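Local coordinates for seryl-tRNA synthetase (Pyrococcus horikoshii, PDB 2DQ0), which catalyses the ATP-dependent attachment of serine to tRNA(Ser), and probably also to tRNA(Sec), working as a homodimer, at residues A[1-5]-A[380-384]; A[4-8]-A[33-37]; A[29-33]-A[102-106]. One frame throughout, in Å; residues are numbered along the deposited sequence.

Contact 1 of 3, residues A[1-5]-A[380-384]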
loop_
_atom_site.group_PDB
_atom_site.type_symbol
_atom_site.label_atom_id
_atom_site.label_comp_id
_atom_site.label_asym_id
_atom_site.label_seq_id
_atom_site.Cartn_x
_atom_site.Cartn_y
_atom_site.Cartn_z
ATOM N N MET A 1 26.509 -1.112 -5.143
ATOM C CA MET A 1 27.739 -1.974 -5.120
ATOM C C MET A 1 28.887 -1.381 -5.929
ATOM O O MET A 1 28.698 -0.928 -7.055
ATOM C CB MET A 1 27.423 -3.366 -5.668
ATOM C CG MET A 1 28.609 -4.311 -5.688
ATOM S SD MET A 1 28.290 -5.764 -6.691
ATOM C CE MET A 1 29.250 -7.043 -5.812
ATOM N N LEU A 2 30.083 -1.379 -5.354
ATOM C CA LEU A 2 31.233 -0.848 -6.079
ATOM C C LEU A 2 31.907 -1.942 -6.881
ATOM O O LEU A 2 31.931 -3.111 -6.473
ATOM C CB LEU A 2 32.273 -0.226 -5.141
ATOM C CG LEU A 2 32.002 1.166 -4.593
ATOM C CD1 LEU A 2 31.361 2.041 -5.670
ATOM C CD2 LEU A 2 31.082 1.039 -3.413
ATOM N N ASP A 3 32.437 -1.537 -8.032
ATOM C CA ASP A 3 33.159 -2.417 -8.937
ATOM C C ASP A 3 34.478 -2.760 -8.279
ATOM O O ASP A 3 35.247 -1.875 -7.930
ATOM C CB ASP A 3 33.425 -1.696 -10.256
ATOM C CG ASP A 3 34.207 -2.536 -11.238
ATOM O OD1 ASP A 3 34.530 -3.708 -10.921
ATOM O OD2 ASP A 3 34.495 -2.007 -12.334
ATOM N N ILE A 4 34.750 -4.042 -8.109
ATOM C CA ILE A 4 35.992 -4.437 -7.476
ATOM C C ILE A 4 37.173 -3.805 -8.242
ATOM O O ILE A 4 38.154 -3.377 -7.632
ATOM C CB ILE A 4 36.101 -5.988 -7.429
ATOM C CG1 ILE A 4 37.062 -6.422 -6.320
ATOM C CG2 ILE A 4 36.481 -6.528 -8.793
ATOM C CD1 ILE A 4 38.423 -5.827 -6.380
ATOM N N LYS A 5 37.055 -3.716 -9.566
ATOM C CA LYS A 5 38.110 -3.135 -10.396
ATOM C C LYS A 5 38.499 -1.739 -9.917
ATOM O O LYS A 5 39.683 -1.414 -9.771
ATOM C CB LYS A 5 37.662 -3.035 -11.857
ATOM C CG LYS A 5 37.338 -4.370 -12.543
ATOM C CD LYS A 5 38.561 -5.267 -12.672
ATOM C CE LYS A 5 39.641 -4.625 -13.539
ATOM N NZ LYS A 5 39.155 -4.339 -14.923
ATOM N N TRP A 380 25.449 1.890 -9.871
ATOM C CA TRP A 380 25.343 1.337 -8.512
ATOM C C TRP A 380 24.220 0.324 -8.334
ATOM O O TRP A 380 24.395 -0.675 -7.641
ATOM C CB TRP A 380 25.153 2.463 -7.502
ATOM C CG TRP A 380 25.504 2.103 -6.068
ATOM C CD1 TRP A 380 26.737 2.136 -5.506
ATOM C CD2 TRP A 380 24.606 1.671 -5.034
ATOM N NE1 TRP A 380 26.676 1.753 -4.192
ATOM C CE2 TRP A 380 25.379 1.460 -3.874
ATOM C CE3 TRP A 380 23.225 1.440 -4.978
ATOM C CZ2 TRP A 380 24.821 1.025 -2.663
ATOM C CZ3 TRP A 380 22.669 1.007 -3.776
ATOM C CH2 TRP A 380 23.470 0.805 -2.633
ATOM N N GLN A 381 23.062 0.593 -8.936
ATOM C CA GLN A 381 21.928 -0.314 -8.826
ATOM C C GLN A 381 22.092 -1.417 -9.849
ATOM O O GLN A 381 21.864 -2.600 -9.552
ATOM C CB GLN A 381 20.606 0.435 -9.058
ATOM C CG GLN A 381 20.413 1.604 -8.112
ATOM C CD GLN A 381 19.064 2.249 -8.243
ATOM O OE1 GLN A 381 18.660 2.682 -9.328
ATOM N NE2 GLN A 381 18.350 2.332 -7.131
ATOM N N ALA A 382 22.496 -1.018 -11.054
ATOM C CA ALA A 382 22.716 -1.958 -12.147
ATOM C C ALA A 382 23.641 -3.086 -11.728
ATOM O O ALA A 382 23.383 -4.250 -12.024
ATOM C CB ALA A 382 23.298 -1.243 -13.347
ATOM N N ARG A 383 24.714 -2.758 -11.025
ATOM C CA ARG A 383 25.649 -3.796 -10.615
ATOM C C ARG A 383 25.030 -4.727 -9.577
ATOM O O ARG A 383 25.434 -5.876 -9.471
ATOM C CB ARG A 383 26.930 -3.157 -10.077
ATOM C CG ARG A 383 28.180 -4.030 -10.163
ATOM C CD ARG A 383 29.440 -3.204 -9.868
ATOM N NE ARG A 383 29.759 -2.245 -10.933
ATOM C CZ ARG A 383 30.513 -2.530 -11.997
ATOM N NH1 ARG A 383 30.749 -1.596 -12.910
ATOM N NH2 ARG A 383 31.043 -3.746 -12.154
ATOM N N ARG A 384 24.038 -4.244 -8.830
ATOM C CA ARG A 384 23.388 -5.068 -7.808
ATOM C C ARG A 384 22.294 -5.920 -8.405
ATOM O O ARG A 384 22.185 -7.099 -8.117
ATOM C CB ARG A 384 22.773 -4.200 -6.701
ATOM C CG ARG A 384 23.780 -3.517 -5.795
ATOM C CD ARG A 384 23.238 -2.195 -5.238
ATOM N NE ARG A 384 22.726 -2.321 -3.877
ATOM C CZ ARG A 384 23.485 -2.351 -2.789
ATOM N NH1 ARG A 384 22.916 -2.479 -1.593
ATOM N NH2 ARG A 384 24.806 -2.238 -2.889
#
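The guanidinium of Arg383 carries Asp3 on one face: Asp3 CB stands 3.5 Å above its centre, and the carboxylate, brought there by CG anti to the Asp3 nitrogen (chi1 178°), is stacked with its plane only 8° away. One face of the Trp380 ring, toward its rim, receives both Met1 N and Arg384 NH2. The Arg384 guanidinium presents a face to Trp380 CH2 and an edge to Met1 CA, while its NE and NH2 donate to the backbone oxygens of Glu227 and Trp104. Met1 N gives a weak hydrogen bond to Trp380 O, 3.3 Å. The Met1 and Arg383 side chains cross at about a right angle, Met1 SD lying 3.9 Å from Arg383 CG. Asp3 is the N-cap of helix 4-9, its OD1 accepting from Lys5 N at 2.9 Å. The Asp3 OD1 to Arg383 NH2 salt bridge is long, 3.7 Å; the firmer partner of Arg383 is Asp379. With a leucine in place of Arg383, Asp3 would probably lose the cation stacked on its carboxylate and Asp379 its salt-bridge mate. Because no N-H of Arg383 points at Asp3 OD1, charge and stacking rather than a directed bond hold this pair, where the N-terminal domain meets the catalytic core.

Contact 2 of 3, residues A[4-8]-A[33-37]; sequences IKLIR and ILKLD
Ile7 and Arg8 of helix 4-9 meet Ile33, Leu34 and Asp37 near the base of the long helical arm, the antiparallel coiled coil of helices 28-65 and 72-103 in the N-terminal extension, which is involved in tRNA binding. The short segments run steeply across one another, at 106° with axes 10.7 Å apart, and an apolar patch is bordered by a charged pair. That pair carries the polar chemistry. Arg8 NH2 donates to Asp37 OD2, which lies at the guanidinium edge near its plane; the bond closes a salt bridge, although its length and the place of OD2 are doubtful in the model. Arg8 and Asp37 cross at about a right angle, with their flat groups 40° apart. Arg41 makes a second, long and weak ion pair with the same oxygen, so two arginines gather round one carboxylate. Ile4 CD1 rests over a face of the Arg8 guanidinium, toward its rim, and 3.8 Å from Asp37 OD1. Ordinary helix bonds run from Arg8 N to Ile4 O at 3.0 Å, with a weak second one to Lys5 O, and from Asp37 N to Ile33 O. In the apolar patch, Ile7 and Ile33 reach tip to tip. Chi1 of 69° sets Ile7 CG1 between its nitrogen and carbonyl carbon, against Ile33 CD1; chi2 then turns CD1 toward Leu34, and the two side chains pass in opposite directions with Ile7 CD1 3.3 Å from Leu34 CD2.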
loop_
_atom_site.group_PDB
_atom_site.type_symbol
_atom_site.label_atom_id
_atom_site.label_comp_id
_atom_site.label_asym_id
_atom_site.label_seq_id
_atom_site.Cartn_x
_atom_site.Cartn_y
_atom_site.Cartn_z
ATOM N N ILE A 4 34.750 -4.042 -8.109
ATOM C CA ILE A 4 35.992 -4.437 -7.476
ATOM C C ILE A 4 37.173 -3.805 -8.242
ATOM O O ILE A 4 38.154 -3.377 -7.632
ATOM C CB ILE A 4 36.101 -5.988 -7.429
ATOM C CG1 ILE A 4 37.062 -6.422 -6.320
ATOM C CG2 ILE A 4 36.481 -6.528 -8.793
ATOM C CD1 ILE A 4 38.423 -5.827 -6.380
ATOM N N LYS A 5 37.055 -3.716 -9.566
ATOM C CA LYS A 5 38.110 -3.135 -10.396
ATOM C C LYS A 5 38.499 -1.739 -9.917
ATOM O O LYS A 5 39.683 -1.414 -9.771
ATOM C CB LYS A 5 37.662 -3.035 -11.857
ATOM C CG LYS A 5 37.338 -4.370 -12.543
ATOM C CD LYS A 5 38.561 -5.267 -12.672
ATOM C CE LYS A 5 39.641 -4.625 -13.539
ATOM N NZ LYS A 5 39.155 -4.339 -14.923
ATOM N N LEU A 6 37.488 -0.920 -9.664
ATOM C CA LEU A 6 37.696 0.451 -9.234
ATOM C C LEU A 6 38.475 0.579 -7.921
ATOM O O LEU A 6 39.303 1.489 -7.759
ATOM C CB LEU A 6 36.338 1.154 -9.151
ATOM C CG LEU A 6 36.320 2.646 -8.829
ATOM C CD1 LEU A 6 36.305 2.856 -7.313
ATOM C CD2 LEU A 6 37.522 3.315 -9.479
ATOM N N ILE A 7 38.240 -0.333 -6.988
ATOM C CA ILE A 7 38.963 -0.247 -5.731
ATOM C C ILE A 7 40.383 -0.781 -5.949
ATOM O O ILE A 7 41.314 -0.436 -5.219
ATOM C CB ILE A 7 38.238 -1.036 -4.570
ATOM C CG1 ILE A 7 38.320 -2.535 -4.823
ATOM C CG2 ILE A 7 36.764 -0.613 -4.451
ATOM C CD1 ILE A 7 39.601 -3.156 -4.319
ATOM N N ARG A 8 40.554 -1.635 -6.951
ATOM C CA ARG A 8 41.882 -2.167 -7.210
ATOM C C ARG A 8 42.722 -1.145 -7.958
ATOM O O ARG A 8 43.891 -0.959 -7.658
ATOM C CB ARG A 8 41.810 -3.475 -8.004
ATOM C CG ARG A 8 41.532 -4.689 -7.131
ATOM C CD ARG A 8 41.872 -5.999 -7.831
ATOM N NE ARG A 8 41.063 -6.220 -9.020
ATOM C CZ ARG A 8 40.356 -7.322 -9.253
ATOM N NH1 ARG A 8 39.647 -7.425 -10.368
ATOM N NH2 ARG A 8 40.352 -8.313 -8.371
ATOM N N ILE A 33 39.339 -5.199 1.667
ATOM C CA ILE A 33 38.902 -5.869 0.452
ATOM C C ILE A 33 40.116 -6.162 -0.426
ATOM O O ILE A 33 40.153 -7.160 -1.159
ATOM C CB ILE A 33 37.849 -5.025 -0.332
ATOM C CG1 ILE A 33 38.537 -3.947 -1.151
ATOM C CG2 ILE A 33 36.860 -4.353 0.648
ATOM C CD1 ILE A 33 37.573 -2.919 -1.714
ATOM N N LEU A 34 41.123 -5.299 -0.332
ATOM C CA LEU A 34 42.335 -5.490 -1.119
ATOM C C LEU A 34 43.126 -6.727 -0.702
ATOM O O LEU A 34 43.522 -7.527 -1.557
ATOM C CB LEU A 34 43.227 -4.254 -1.036
ATOM C CG LEU A 34 42.775 -3.107 -1.939
ATOM C CD1 LEU A 34 43.752 -1.948 -1.812
ATOM C CD2 LEU A 34 42.691 -3.579 -3.375
ATOM N N LYS A 35 43.351 -6.886 0.602
ATOM C CA LYS A 35 44.097 -8.039 1.080
ATOM C C LYS A 35 43.287 -9.310 0.851
ATOM O O LYS A 35 43.846 -10.404 0.704
ATOM C CB LYS A 35 44.482 -7.880 2.570
ATOM C CG LYS A 35 43.615 -8.617 3.573
ATOM C CD LYS A 35 44.437 -9.544 4.470
ATOM C CE LYS A 35 45.425 -8.761 5.320
ATOM N NZ LYS A 35 46.335 -9.636 6.116
ATOM N N LEU A 36 41.968 -9.167 0.809
ATOM C CA LEU A 36 41.113 -10.320 0.588
ATOM C C LEU A 36 41.184 -10.681 -0.883
ATOM O O LEU A 36 41.303 -11.849 -1.237
ATOM C CB LEU A 36 39.659 -10.014 0.969
ATOM C CG LEU A 36 39.217 -10.018 2.430
ATOM C CD1 LEU A 36 37.703 -9.816 2.465
ATOM C CD2 LEU A 36 39.592 -11.331 3.108
ATOM N N ASP A 37 41.104 -9.663 -1.732
ATOM C CA ASP A 37 41.153 -9.855 -3.174
ATOM C C ASP A 37 42.474 -10.513 -3.518
ATOM O O ASP A 37 42.534 -11.424 -4.337
ATOM C CB ASP A 37 41.042 -8.504 -3.892
ATOM C CG ASP A 37 40.843 -8.646 -5.399
ATOM O OD1 ASP A 37 39.855 -9.281 -5.812
ATOM O OD2 ASP A 37 41.664 -8.111 -6.171
#

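Contact 3 of 3, residues A[29-33]-A[102-106]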
loop_
_atom_site.group_PDB
_atom_site.type_symbol
_atom_site.label_atom_id
_atom_site.label_comp_id
_atom_site.label_asym_id
_atom_site.label_seq_id
_atom_site.Cartn_x
_atom_site.Cartn_y
_atom_site.Cartn_z
ATOM N N TRP A 29 38.066 -0.280 5.147
ATOM C CA TRP A 29 37.554 -1.388 4.346
ATOM C C TRP A 29 38.271 -1.546 3.011
ATOM O O TRP A 29 38.380 -2.649 2.485
ATOM C CB TRP A 29 36.068 -1.181 4.070
ATOM C CG TRP A 29 35.147 -1.595 5.156
ATOM C CD1 TRP A 29 35.477 -2.118 6.373
ATOM C CD2 TRP A 29 33.723 -1.589 5.094
ATOM N NE1 TRP A 29 34.343 -2.448 7.071
ATOM C CE2 TRP A 29 33.249 -2.132 6.309
ATOM C CE3 TRP A 29 32.796 -1.183 4.123
ATOM C CZ2 TRP A 29 31.891 -2.278 6.581
ATOM C CZ3 TRP A 29 31.441 -1.331 4.392
ATOM C CH2 TRP A 29 31.003 -1.874 5.612
ATOM N N VAL A 30 38.735 -0.434 2.452
ATOM C CA VAL A 30 39.420 -0.477 1.172
ATOM C C VAL A 30 40.608 -1.429 1.221
ATOM O O VAL A 30 40.826 -2.211 0.294
ATOM C CB VAL A 30 39.911 0.901 0.778
ATOM C CG1 VAL A 30 40.509 0.866 -0.635
ATOM C CG2 VAL A 30 38.765 1.875 0.869
ATOM N N ASP A 31 41.364 -1.371 2.312
ATOM C CA ASP A 31 42.525 -2.227 2.461
ATOM C C ASP A 31 42.080 -3.643 2.738
ATOM O O ASP A 31 42.705 -4.606 2.270
ATOM C CB ASP A 31 43.428 -1.742 3.603
ATOM C CG ASP A 31 44.057 -0.388 3.320
ATOM O OD1 ASP A 31 44.610 -0.194 2.219
ATOM O OD2 ASP A 31 43.999 0.481 4.210
ATOM N N GLU A 32 40.996 -3.775 3.497
ATOM C CA GLU A 32 40.495 -5.096 3.819
ATOM C C GLU A 32 40.081 -5.851 2.552
ATOM O O GLU A 32 40.454 -7.010 2.368
ATOM C CB GLU A 32 39.331 -4.996 4.800
ATOM C CG GLU A 32 38.780 -6.354 5.277
ATOM C CD GLU A 32 39.842 -7.303 5.862
ATOM O OE1 GLU A 32 40.933 -6.841 6.242
ATOM O OE2 GLU A 32 39.572 -8.521 5.958
ATOM N N ILE A 33 39.339 -5.199 1.667
ATOM C CA ILE A 33 38.902 -5.869 0.452
ATOM C C ILE A 33 40.116 -6.162 -0.426
ATOM O O ILE A 33 40.153 -7.160 -1.159
ATOM C CB ILE A 33 37.849 -5.025 -0.332
ATOM C CG1 ILE A 33 38.537 -3.947 -1.151
ATOM C CG2 ILE A 33 36.860 -4.353 0.648
ATOM C CD1 ILE A 33 37.573 -2.919 -1.714
ATOM N N TYR A 102 31.412 -6.256 1.796
ATOM C CA TYR A 102 31.870 -4.879 1.861
ATOM C C TYR A 102 31.448 -4.120 0.606
ATOM O O TYR A 102 30.968 -2.981 0.675
ATOM C CB TYR A 102 33.391 -4.822 1.984
ATOM C CG TYR A 102 33.925 -5.397 3.273
ATOM C CD1 TYR A 102 34.751 -6.523 3.268
ATOM C CD2 TYR A 102 33.604 -4.815 4.499
ATOM C CE1 TYR A 102 35.237 -7.054 4.449
ATOM C CE2 TYR A 102 34.087 -5.332 5.683
ATOM C CZ TYR A 102 34.901 -6.454 5.657
ATOM O OH TYR A 102 35.363 -6.985 6.837
ATOM N N LEU A 103 31.625 -4.747 -0.551
ATOM C CA LEU A 103 31.270 -4.069 -1.785
ATOM C C LEU A 103 29.838 -3.567 -1.802
ATOM O O LEU A 103 29.577 -2.494 -2.319
ATOM C CB LEU A 103 31.514 -4.982 -2.993
ATOM C CG LEU A 103 32.974 -5.233 -3.394
ATOM C CD1 LEU A 103 33.015 -6.131 -4.623
ATOM C CD2 LEU A 103 33.671 -3.902 -3.667
ATOM N N TRP A 104 28.912 -4.343 -1.239
ATOM C CA TRP A 104 27.496 -3.975 -1.219
ATOM C C TRP A 104 27.219 -2.937 -0.172
ATOM O O TRP A 104 26.174 -2.293 -0.175
ATOM C CB TRP A 104 26.612 -5.183 -0.905
ATOM C CG TRP A 104 26.372 -6.080 -2.062
ATOM C CD1 TRP A 104 27.282 -6.899 -2.673
ATOM C CD2 TRP A 104 25.140 -6.245 -2.771
ATOM N NE1 TRP A 104 26.690 -7.561 -3.717
ATOM C CE2 TRP A 104 25.374 -7.182 -3.800
ATOM C CE3 TRP A 104 23.858 -5.690 -2.636
ATOM C CZ2 TRP A 104 24.368 -7.584 -4.694
ATOM C CZ3 TRP A 104 22.862 -6.085 -3.520
ATOM C CH2 TRP A 104 23.123 -7.026 -4.537
ATOM N N ARG A 105 28.166 -2.788 0.738
ATOM C CA ARG A 105 27.988 -1.857 1.815
ATOM C C ARG A 105 28.833 -0.601 1.686
ATOM O O ARG A 105 29.111 0.076 2.673
ATOM C CB ARG A 105 28.210 -2.599 3.142
ATOM C CG ARG A 105 26.885 -3.081 3.769
ATOM C CD ARG A 105 27.010 -4.332 4.632
ATOM N NE ARG A 105 27.100 -5.486 3.761
ATOM C CZ ARG A 105 26.313 -6.546 3.842
ATOM N NH1 ARG A 105 25.377 -6.593 4.770
ATOM N NH2 ARG A 105 26.463 -7.548 2.983
ATOM N N LEU A 106 29.230 -0.286 0.455
ATOM C CA LEU A 106 30.008 0.916 0.186
ATOM C C LEU A 106 29.184 1.843 -0.710
ATOM O O LEU A 106 28.556 1.409 -1.662
ATOM C CB LEU A 106 31.353 0.554 -0.458
ATOM C CG LEU A 106 32.390 -0.068 0.497
ATOM C CD1 LEU A 106 33.601 -0.554 -0.291
ATOM C CD2 LEU A 106 32.815 0.962 1.547
#
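Trp29 and Tyr102 form an edge-to-face aromatic pair. The Trp29 CB points toward residues 102-106, and with chi2 at 1° CD1 lies on the CA side, which sends the six-membered ring outward toward Arg105 and Leu106. CG and CD1 lie 3.6 Å from Tyr102 CD2 and CE2 respectively. Next, NE1 approaches Tyr102 CE2 at 3.2 Å, and CE2 and CD2 of the indole lie under Tyr102 CD2, which stands over the ring face. The centroids of the Trp29 five-membered ring and the Tyr102 ring are 4.2 Å apart, with planes at 60°. Farther out, CZ2 lies 3.7 Å from Tyr102 CD2, CE3 meets Leu106 CD2 at 3.4 Å, CZ3 has at the ring edge Arg105 O, which also accepts from Lys26 NZ, and CH2 ends beside Arg105 CB at 3.8 Å. Tyr102 is also bordered by Glu32 CG at CE1, and by Ile33 CG2, 3.7 Å from Tyr102 CB. A type I turn, Leu103 to Leu106, delivers Arg105 and Leu106 to the indole. The contact ties the beginning of helix 28-65 to the end of helix 72-103, while Val30 packs on helix 11-21 and the Trp104 and Leu106 carbonyls accept hydrogen bonds from Arg384 NH2 and Trp380 NE1 of the catalytic core.

Overall arrangement
The three contacts show how a protruding arm is rooted in a globular body. Contacts 2 and 3, with centres about 8 Å apart, lie wholly within the N-terminal domain and share helix 28-65 and Ile33; contacts 1 and 2 share helix 4-9, their centres about 13 Å apart. Along the chain come residues 1-8, then 29-37, then 102-106, and only far later 380-384, so contact 1 joins the two ends of this order. Contacts 1 and 3, about 12 Å apart, touch directly, Leu2 packing on Leu106. The residues leading into helix 4-9 and the turn after helix 72-103 therefore meet the catalytic core together, linking the tRNA-binding arm to the aminoacylating domain.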